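Local structure of hypothetical protein (Legionella pneumophila subsp. pneumophila, 4G2A) at residues S31-N36 against N41-Y46; A78-Q83 against L91-L96; Y216-R221 against A227-C232. The protein is of unknown function but may bind nutrients, and combines a DUF4424 region with a C-terminal YARHG domain. All blocks are in the same frame, centred on the assembly; numbering follows the deposited sequence.

In the fold
Along the chain the three contacts follow one another, each closing before the next opens. Interactions 1 and 2 both belong to the DUF4424 region, and their centres are about 10 Å apart; they touch where S43 and N41 of the 31-36/41-46 hairpin meet P80 and A81 of the 78-83 loop. Interaction 3, between strands 215-220 and 229-235, lies about 18 Å from interaction 1 and about 23 Å from interaction 2, centre to centre, on the opposite side of the chain's centre from the latter. Strand 174-180 pairs with both 21-33 and 215-220, and so ties interactions 1 and 3 into the same beta-rich body, ahead of the C-terminal helices.

Interaction 1: residues S31-N36 against N41-Y46; sequences SGKNLN and NGSWHY. With SO4 (sulfate ion), chain D.
L35 lays its isobutyl branch against the indole of W44 at the tight, buried end of the contact. L35 CD1 comes to 3.5 Å from CZ2 of W44, while CD2 sits above one face of the ring, offset toward its rim; the two side chains cross at about a right angle. With chi1 at -67°, the indole of W44 swings across toward the other strand, bringing CE3 to 3.4 Å from the backbone N of G32. A147 of strand 136-150 packs on both. The backbones form an antiparallel beta hairpin, the turn end of strands 21-33 and 43-54. S31 and H45 form one hydrogen-bonded pair, with S31 N to H45 O at 2.8 Å and the return bond equally short. K33 and S43 form the next, and between them G32 faces W44 as a non-hydrogen-bonded pair, its CA lying 3.4 Å from S43 O. The other face of the hairpin is looser and wetter. K33 runs out fully extended to solvent, only its CB staying near S43 OG. A water bridges the strand ends, accepting from N34 ND2 at 2.6 Å, donating to N41 O and bonding S43 OG. The imidazole of H45 leads away from 31-36, and its NE2 hydrogen-bonds D142 OD1. S31 OG lies 3.3 Å from O2 of a sulfate that R29 also holds, at best a weak bond, and N182 also bonds it weakly.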
loop_
_atom_site.group_PDB
_atom_site.type_symbol
_atom_site.label_atom_id
_atom_site.label_comp_id
_atom_site.label_asym_id
_atom_site.label_seq_id
_atom_site.Cartn_x
_atom_site.Cartn_y
_atom_site.Cartn_z
ATOM N N SER A 31 5.825 -5.797 1.632
ATOM C CA SER A 31 5.055 -7.040 1.760
ATOM C C SER A 31 3.812 -6.889 2.634
ATOM O O SER A 31 3.915 -6.420 3.760
ATOM C CB SER A 31 5.944 -8.144 2.314
ATOM O OG SER A 31 5.215 -9.355 2.261
ATOM N N GLY A 32 2.666 -7.322 2.108
ATOM C CA GLY A 32 1.360 -7.247 2.769
ATOM C C GLY A 32 1.033 -8.417 3.676
ATOM O O GLY A 32 1.453 -9.544 3.426
ATOM N N LYS A 33 0.263 -8.140 4.736
ATOM C CA LYS A 33 -0.243 -9.092 5.725
ATOM C C LYS A 33 -1.654 -8.670 6.090
ATOM O O LYS A 33 -1.877 -7.473 6.275
ATOM C CB LYS A 33 0.664 -9.093 6.965
ATOM C CG LYS A 33 0.419 -10.227 7.952
ATOM C CD LYS A 33 1.368 -10.120 9.158
ATOM C CE LYS A 33 1.129 -11.240 10.148
ATOM N NZ LYS A 33 1.896 -11.066 11.417
ATOM N N ASN A 34 -2.615 -9.635 6.157
ATOM C CA ASN A 34 -4.029 -9.441 6.535
ATOM C C ASN A 34 -4.769 -8.367 5.714
ATOM O O ASN A 34 -5.680 -7.732 6.259
ATOM C CB ASN A 34 -4.144 -9.056 8.028
ATOM C CG ASN A 34 -3.550 -10.022 9.005
ATOM O OD1 ASN A 34 -3.726 -11.229 8.892
ATOM N ND2 ASN A 34 -2.848 -9.505 10.007
ATOM N N LEU A 35 -4.415 -8.174 4.425
ATOM C CA LEU A 35 -5.030 -7.120 3.605
ATOM C C LEU A 35 -6.478 -7.406 3.214
ATOM O O LEU A 35 -7.193 -6.464 2.889
ATOM C CB LEU A 35 -4.215 -6.847 2.326
ATOM C CG LEU A 35 -2.798 -6.300 2.486
ATOM C CD1 LEU A 35 -2.109 -6.274 1.162
ATOM C CD2 LEU A 35 -2.821 -4.903 2.994
ATOM N N ASN A 36 -6.913 -8.679 3.247
ATOM C CA ASN A 36 -8.278 -9.070 2.896
ATOM C C ASN A 36 -9.135 -9.339 4.140
ATOM O O ASN A 36 -10.201 -9.949 4.047
ATOM C CB ASN A 36 -8.262 -10.301 1.975
ATOM C CG ASN A 36 -9.467 -10.379 1.069
ATOM O OD1 ASN A 36 -9.933 -9.372 0.526
ATOM N ND2 ASN A 36 -9.998 -11.577 0.882
ATOM N N ASN A 41 -7.234 -4.485 9.593
ATOM C CA ASN A 41 -6.038 -4.553 10.418
ATOM C C ASN A 41 -4.839 -5.023 9.560
ATOM O O ASN A 41 -3.886 -5.633 10.056
ATOM C CB ASN A 41 -6.285 -5.440 11.667
ATOM C CG ASN A 41 -6.582 -6.891 11.383
ATOM O OD1 ASN A 41 -6.724 -7.318 10.236
ATOM N ND2 ASN A 41 -6.653 -7.687 12.435
ATOM N N GLY A 42 -4.892 -4.674 8.285
ATOM C CA GLY A 42 -3.826 -4.959 7.337
ATOM C C GLY A 42 -2.576 -4.148 7.610
ATOM O O GLY A 42 -2.615 -3.082 8.246
ATOM N N SER A 43 -1.444 -4.672 7.144
ATOM C CA SER A 43 -0.157 -4.028 7.325
ATOM C C SER A 43 0.737 -4.263 6.114
ATOM O O SER A 43 0.495 -5.163 5.310
ATOM C CB SER A 43 0.529 -4.543 8.591
ATOM O OG SER A 43 0.538 -5.963 8.660
ATOM N N TRP A 44 1.738 -3.384 5.972
ATOM C CA TRP A 44 2.805 -3.465 4.995
ATOM C C TRP A 44 4.132 -3.509 5.743
ATOM O O TRP A 44 4.354 -2.712 6.665
ATOM C CB TRP A 44 2.767 -2.288 4.012
ATOM C CG TRP A 44 1.570 -2.288 3.114
ATOM C CD1 TRP A 44 0.467 -1.500 3.227
ATOM C CD2 TRP A 44 1.370 -3.099 1.947
ATOM N NE1 TRP A 44 -0.422 -1.786 2.225
ATOM C CE2 TRP A 44 0.111 -2.756 1.413
ATOM C CE3 TRP A 44 2.153 -4.053 1.273
ATOM C CZ2 TRP A 44 -0.387 -3.329 0.237
ATOM C CZ3 TRP A 44 1.638 -4.659 0.130
ATOM C CH2 TRP A 44 0.394 -4.277 -0.390
ATOM N N HIS A 45 4.998 -4.453 5.353
ATOM C CA HIS A 45 6.334 -4.636 5.914
ATOM C C HIS A 45 7.359 -4.248 4.863
ATOM O O HIS A 45 7.397 -4.823 3.782
ATOM C CB HIS A 45 6.527 -6.080 6.398
ATOM C CG HIS A 45 7.844 -6.335 7.063
ATOM N ND1 HIS A 45 8.427 -7.587 7.036
ATOM C CD2 HIS A 45 8.660 -5.488 7.734
ATOM C CE1 HIS A 45 9.565 -7.466 7.698
ATOM N NE2 HIS A 45 9.746 -6.220 8.134
ATOM N N TYR A 46 8.172 -3.253 5.185
ATOM C CA TYR A 46 9.187 -2.694 4.302
ATOM C C TYR A 46 10.574 -3.172 4.667
ATOM O O TYR A 46 11.006 -2.975 5.807
ATOM C CB TYR A 46 9.169 -1.152 4.369
ATOM C CG TYR A 46 7.858 -0.493 3.999
ATOM C CD1 TYR A 46 6.761 -0.543 4.860
ATOM C CD2 TYR A 46 7.757 0.308 2.868
ATOM C CE1 TYR A 46 5.563 0.102 4.545
ATOM C CE2 TYR A 46 6.573 0.965 2.549
ATOM C CZ TYR A 46 5.475 0.855 3.387
ATOM O OH TYR A 46 4.308 1.500 3.051
HETATM S S SO4 D . 6.910 -12.390 2.828
HETATM O O1 SO4 D . 5.699 -12.447 3.651
HETATM O O2 SO4 D . 6.559 -12.226 1.410
HETATM O O3 SO4 D . 7.746 -11.273 3.257
HETATM O O4 SO4 D . 7.654 -13.636 3.022
HETATM O O HOH W 1 -1.679 -7.178 9.822
#

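Interaction 2: residues A78-Q83 against L91-L96; sequences ALPAGQ and LVYDFL. With SO4 (sulfate ion), chain L.
Y93 is the first residue of 91-96 to touch the 78-83 loop, and its ring carries most of the contact. Its CG lies anti to the carbonyl carbon (chi1 -55°), which turns the phenol toward the loop: Q83 lies over one face, and P80 and L79 approach obliquely from that same side. The CG of Q83 stands 4.1 Å from the ring centroid, 19° off the normal, in a CH-pi contact. Bent beyond CG, Q83 folds its amide back along the ring, with NE2 3.4 Å from Y93 CD1 and the planes 40° apart. P80 CG comes to 3.5 Å from Y93 CE2, and L79 reaches the phenol oxygen with CD2. That hydroxyl donates to a water at the ring edge, in its plane, and the water donates a hydrogen bond to A78 O at 2.8 Å. At D94 the chain turns a corner before strand 95-99, and a second water joins its OD1 to Q83 NE2. A type II beta turn from P80 to Q83 shapes the loop, and G82 N donates to a sulfate. With no direct hydrogen bond across the segments, the loop is held to Y93 by apolar and CH-pi packing, and its polar links run through water.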
loop_
_atom_site.group_PDB
_atom_site.type_symbol
_atom_site.label_atom_id
_atom_site.label_comp_id
_atom_site.label_asym_id
_atom_site.label_seq_id
_atom_site.Cartn_x
_atom_site.Cartn_y
_atom_site.Cartn_z
ATOM N N ALA A 78 -5.531 3.782 9.892
ATOM C CA ALA A 78 -5.464 2.383 9.477
ATOM C C ALA A 78 -4.310 1.746 10.286
ATOM O O ALA A 78 -3.127 2.020 10.061
ATOM C CB ALA A 78 -5.241 2.269 7.966
ATOM N N LEU A 79 -4.675 0.965 11.285
ATOM C CA LEU A 79 -3.740 0.334 12.219
ATOM C C LEU A 79 -3.368 -1.091 11.868
ATOM O O LEU A 79 -4.270 -1.883 11.586
ATOM C CB LEU A 79 -4.398 0.299 13.600
ATOM C CG LEU A 79 -4.138 1.434 14.574
ATOM C CD1 LEU A 79 -4.899 1.164 15.864
ATOM C CD2 LEU A 79 -2.653 1.541 14.919
ATOM N N PRO A 80 -2.077 -1.482 11.963
ATOM C CA PRO A 80 -1.720 -2.904 11.756
ATOM C C PRO A 80 -2.195 -3.749 12.929
ATOM O O PRO A 80 -2.373 -3.203 14.026
ATOM C CB PRO A 80 -0.185 -2.895 11.705
ATOM C CG PRO A 80 0.209 -1.476 11.659
ATOM C CD PRO A 80 -0.883 -0.686 12.295
ATOM N N ALA A 81 -2.403 -5.066 12.729
ATOM C CA ALA A 81 -2.815 -5.901 13.863
ATOM C C ALA A 81 -1.672 -5.966 14.906
ATOM O O ALA A 81 -0.494 -6.091 14.546
ATOM C CB ALA A 81 -3.218 -7.297 13.398
ATOM N N GLY A 82 -2.037 -5.786 16.171
ATOM C CA GLY A 82 -1.112 -5.783 17.299
ATOM C C GLY A 82 -0.487 -4.437 17.614
ATOM O O GLY A 82 0.373 -4.370 18.488
ATOM N N GLN A 83 -0.895 -3.355 16.913
ATOM C CA GLN A 83 -0.348 -2.017 17.154
ATOM C C GLN A 83 -1.404 -1.072 17.683
ATOM O O GLN A 83 -2.578 -1.193 17.356
ATOM C CB GLN A 83 0.292 -1.399 15.892
ATOM C CG GLN A 83 1.382 -2.248 15.230
ATOM C CD GLN A 83 2.652 -2.508 16.031
ATOM O OE1 GLN A 83 3.280 -3.572 15.899
ATOM N NE2 GLN A 83 3.099 -1.541 16.834
ATOM N N LEU A 91 3.445 6.847 12.080
ATOM C CA LEU A 91 2.609 5.854 11.405
ATOM C C LEU A 91 3.544 4.802 10.761
ATOM O O LEU A 91 3.245 4.215 9.724
ATOM C CB LEU A 91 1.642 6.527 10.400
ATOM C CG LEU A 91 0.584 7.508 11.004
ATOM C CD1 LEU A 91 -0.278 8.094 9.918
ATOM C CD2 LEU A 91 -0.306 6.830 11.999
ATOM N N VAL A 92 4.668 4.563 11.452
ATOM C CA VAL A 92 5.776 3.651 11.183
ATOM C C VAL A 92 5.988 2.873 12.485
ATOM O O VAL A 92 5.944 3.448 13.565
ATOM C CB VAL A 92 7.052 4.434 10.692
ATOM C CG1 VAL A 92 8.325 3.604 10.819
ATOM C CG2 VAL A 92 6.878 4.905 9.262
ATOM N N TYR A 93 6.164 1.557 12.384
ATOM C CA TYR A 93 6.278 0.708 13.554
ATOM C C TYR A 93 7.543 -0.088 13.518
ATOM O O TYR A 93 7.872 -0.672 12.486
ATOM C CB TYR A 93 5.049 -0.238 13.632
ATOM C CG TYR A 93 3.753 0.526 13.613
ATOM C CD1 TYR A 93 3.278 1.157 14.758
ATOM C CD2 TYR A 93 3.049 0.711 12.429
ATOM C CE1 TYR A 93 2.115 1.920 14.735
ATOM C CE2 TYR A 93 1.899 1.497 12.388
ATOM C CZ TYR A 93 1.428 2.086 13.550
ATOM O OH TYR A 93 0.296 2.854 13.539
ATOM N N ASP A 94 8.224 -0.149 14.669
ATOM C CA ASP A 94 9.430 -0.947 14.923
ATOM C C ASP A 94 10.498 -0.668 13.875
ATOM O O ASP A 94 11.035 -1.585 13.251
ATOM C CB ASP A 94 9.096 -2.459 15.007
ATOM C CG ASP A 94 7.970 -2.775 15.986
ATOM O OD1 ASP A 94 8.111 -2.438 17.189
ATOM O OD2 ASP A 94 6.938 -3.329 15.545
ATOM N N PHE A 95 10.763 0.615 13.659
ATOM C CA PHE A 95 11.793 1.078 12.749
ATOM C C PHE A 95 13.147 0.657 13.270
ATOM O O PHE A 95 13.504 0.957 14.413
ATOM C CB PHE A 95 11.733 2.598 12.591
ATOM C CG PHE A 95 12.796 3.138 11.667
ATOM C CD1 PHE A 95 12.622 3.104 10.283
ATOM C CD2 PHE A 95 13.973 3.685 12.177
ATOM C CE1 PHE A 95 13.613 3.592 9.422
ATOM C CE2 PHE A 95 14.953 4.197 11.317
ATOM C CZ PHE A 95 14.766 4.146 9.945
ATOM N N LEU A 96 13.882 -0.066 12.428
ATOM C CA LEU A 96 15.233 -0.522 12.679
ATOM C C LEU A 96 16.112 -0.106 11.505
ATOM O O LEU A 96 15.753 -0.383 10.358
ATOM C CB LEU A 96 15.290 -2.055 12.863
ATOM C CG LEU A 96 14.486 -2.691 13.991
ATOM C CD1 LEU A 96 14.515 -4.197 13.850
ATOM C CD2 LEU A 96 14.992 -2.251 15.377
HETATM S S SO4 L . -4.994 -7.373 16.937
HETATM O O1 SO4 L . -5.539 -7.612 18.272
HETATM O O2 SO4 L . -5.978 -7.726 15.909
HETATM O O3 SO4 L . -4.648 -5.955 16.811
HETATM O O4 SO4 L . -3.815 -8.213 16.767
HETATM O O HOH W 2 -0.756 3.046 11.054
HETATM O O HOH W 3 5.562 -1.157 17.934
#

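Interaction 3: residues Y216-R221 against A227-C232; sequences YIWDLR and ADLSLC
Strands 216-220 and 229-232 run nearly antiparallel, at 159°, with their axes 10.7 Å apart, too far for backbone pairing, so only side chains meet. W218 and L229 make the closest approach: CD1 of L229 lies over one face of the indole, 3.3 Å from W218 CH2. L229 crosses the indole at about a right angle. L231 comes to the same ring in another way: its CD2 lies at the indole edge, in its plane, 4.0 Å from W218 CH2. L231 CD2 also lies 3.9 Å from Y216 CB, so one methyl touches both aromatic residues. Having CG anti to the backbone N (chi1 -174°) carries the branch of L231 toward them. The polar ends of both rings are held beyond this contact: W218 NE1 donates to P202 O, and Y216 OH bonds T185 and R214. V179 of strand 174-180 and L187 of strand 185-187 also pack on L231, while C232, next along the strand, is joined to C188 by a disulfide. Such side-chain packing between strands that face each other without pairing is consistent with the buried core between two layers of a beta-sandwich-like body.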
loop_
_atom_site.group_PDB
_atom_site.type_symbol
_atom_site.label_atom_id
_atom_site.label_comp_id
_atom_site.label_asym_id
_atom_site.label_seq_id
_atom_site.Cartn_x
_atom_site.Cartn_y
_atom_site.Cartn_z
ATOM N N TYR A 216 3.922 -6.800 -7.978
ATOM C CA TYR A 216 4.097 -5.599 -8.796
ATOM C C TYR A 216 5.549 -5.181 -8.689
ATOM O O TYR A 216 6.017 -4.856 -7.589
ATOM C CB TYR A 216 3.128 -4.497 -8.336
ATOM C CG TYR A 216 1.690 -4.978 -8.327
ATOM C CD1 TYR A 216 0.937 -5.012 -9.501
ATOM C CD2 TYR A 216 1.115 -5.492 -7.167
ATOM C CE1 TYR A 216 -0.367 -5.515 -9.513
ATOM C CE2 TYR A 216 -0.186 -6.008 -7.167
ATOM C CZ TYR A 216 -0.928 -6.000 -8.340
ATOM O OH TYR A 216 -2.217 -6.450 -8.337
ATOM N N ILE A 217 6.287 -5.278 -9.813
ATOM C CA ILE A 217 7.735 -5.053 -9.841
ATOM C C ILE A 217 8.158 -3.920 -10.788
ATOM O O ILE A 217 7.673 -3.803 -11.911
ATOM C CB ILE A 217 8.458 -6.397 -10.226
ATOM C CG1 ILE A 217 8.211 -7.480 -9.179
ATOM C CG2 ILE A 217 9.964 -6.247 -10.428
ATOM C CD1 ILE A 217 7.456 -8.606 -9.703
ATOM N N TRP A 218 9.113 -3.127 -10.307
ATOM C CA TRP A 218 9.847 -2.077 -11.011
ATOM C C TRP A 218 11.334 -2.419 -10.926
ATOM O O TRP A 218 11.784 -2.884 -9.873
ATOM C CB TRP A 218 9.604 -0.694 -10.387
ATOM C CG TRP A 218 8.224 -0.127 -10.491
ATOM C CD1 TRP A 218 7.835 0.918 -11.274
ATOM C CD2 TRP A 218 7.109 -0.417 -9.626
ATOM N NE1 TRP A 218 6.515 1.232 -11.024
ATOM C CE2 TRP A 218 6.056 0.453 -9.993
ATOM C CE3 TRP A 218 6.894 -1.340 -8.582
ATOM C CZ2 TRP A 218 4.812 0.444 -9.344
ATOM C CZ3 TRP A 218 5.655 -1.368 -7.957
ATOM C CH2 TRP A 218 4.628 -0.484 -8.341
ATOM N N ASP A 219 12.082 -2.234 -12.027
ATOM C CA ASP A 219 13.531 -2.465 -12.092
ATOM C C ASP A 219 14.104 -1.397 -13.020
ATOM O O ASP A 219 14.128 -1.563 -14.240
ATOM C CB ASP A 219 13.843 -3.891 -12.554
ATOM C CG ASP A 219 15.304 -4.299 -12.433
ATOM O OD1 ASP A 219 16.165 -3.404 -12.209
ATOM O OD2 ASP A 219 15.594 -5.507 -12.571
ATOM N N LEU A 220 14.501 -0.260 -12.424
ATOM C CA LEU A 220 14.933 0.952 -13.128
ATOM C C LEU A 220 16.415 1.268 -12.899
ATOM O O LEU A 220 16.899 1.214 -11.774
ATOM C CB LEU A 220 14.033 2.130 -12.666
ATOM C CG LEU A 220 12.539 1.760 -12.396
ATOM C CD1 LEU A 220 11.929 2.622 -11.304
ATOM C CD2 LEU A 220 11.713 1.752 -13.671
ATOM N N ARG A 221 17.124 1.591 -13.983
ATOM C CA ARG A 221 18.551 1.908 -13.997
ATOM C C ARG A 221 18.683 3.366 -14.352
ATOM O O ARG A 221 17.853 3.858 -15.110
ATOM C CB ARG A 221 19.323 0.994 -14.974
ATOM C CG ARG A 221 19.062 -0.512 -14.765
ATOM C CD ARG A 221 20.102 -1.388 -15.438
ATOM N NE ARG A 221 21.336 -1.483 -14.657
ATOM C CZ ARG A 221 21.846 -2.618 -14.184
ATOM N NH1 ARG A 221 21.237 -3.776 -14.412
ATOM N NH2 ARG A 221 22.978 -2.603 -13.486
ATOM N N ALA A 227 8.793 10.822 -9.908
ATOM C CA ALA A 227 7.525 10.406 -9.291
ATOM C C ALA A 227 7.754 9.445 -8.132
ATOM O O ALA A 227 8.742 8.714 -8.104
ATOM C CB ALA A 227 6.611 9.758 -10.321
ATOM N N ASP A 228 6.837 9.447 -7.185
ATOM C CA ASP A 228 6.888 8.535 -6.047
ATOM C C ASP A 228 6.293 7.183 -6.413
ATOM O O ASP A 228 5.699 7.003 -7.495
ATOM C CB ASP A 228 6.107 9.130 -4.868
ATOM C CG ASP A 228 6.726 10.370 -4.251
ATOM O OD1 ASP A 228 7.979 10.436 -4.159
ATOM O OD2 ASP A 228 5.963 11.247 -3.803
ATOM N N LEU A 229 6.425 6.229 -5.509
ATOM C CA LEU A 229 5.706 4.988 -5.706
ATOM C C LEU A 229 4.273 5.254 -5.252
ATOM O O LEU A 229 4.028 5.709 -4.128
ATOM C CB LEU A 229 6.331 3.787 -4.969
ATOM C CG LEU A 229 5.415 2.562 -4.820
ATOM C CD1 LEU A 229 5.161 1.926 -6.145
ATOM C CD2 LEU A 229 6.008 1.567 -3.916
ATOM N N SER A 230 3.348 5.060 -6.172
ATOM C CA SER A 230 1.928 5.232 -5.938
ATOM C C SER A 230 1.232 4.052 -6.558
ATOM O O SER A 230 1.213 3.908 -7.781
ATOM C CB SER A 230 1.436 6.555 -6.519
ATOM O OG SER A 230 0.056 6.725 -6.244
ATOM N N LEU A 231 0.740 3.151 -5.714
ATOM C CA LEU A 231 0.064 1.957 -6.191
ATOM C C LEU A 231 -1.260 1.785 -5.463
ATOM O O LEU A 231 -1.320 1.617 -4.242
ATOM C CB LEU A 231 0.979 0.726 -6.047
ATOM C CG LEU A 231 0.504 -0.600 -6.631
ATOM C CD1 LEU A 231 0.383 -0.531 -8.149
ATOM C CD2 LEU A 231 1.456 -1.714 -6.249
ATOM N N CYS A 232 -2.319 1.884 -6.241
ATOM C CA CYS A 232 -3.698 1.748 -5.818
ATOM C C CYS A 232 -4.214 0.334 -6.188
ATOM O O CYS A 232 -4.190 -0.053 -7.367
ATOM C CB CYS A 232 -4.533 2.844 -6.466
ATOM S SG CYS A 232 -6.206 2.956 -5.818
#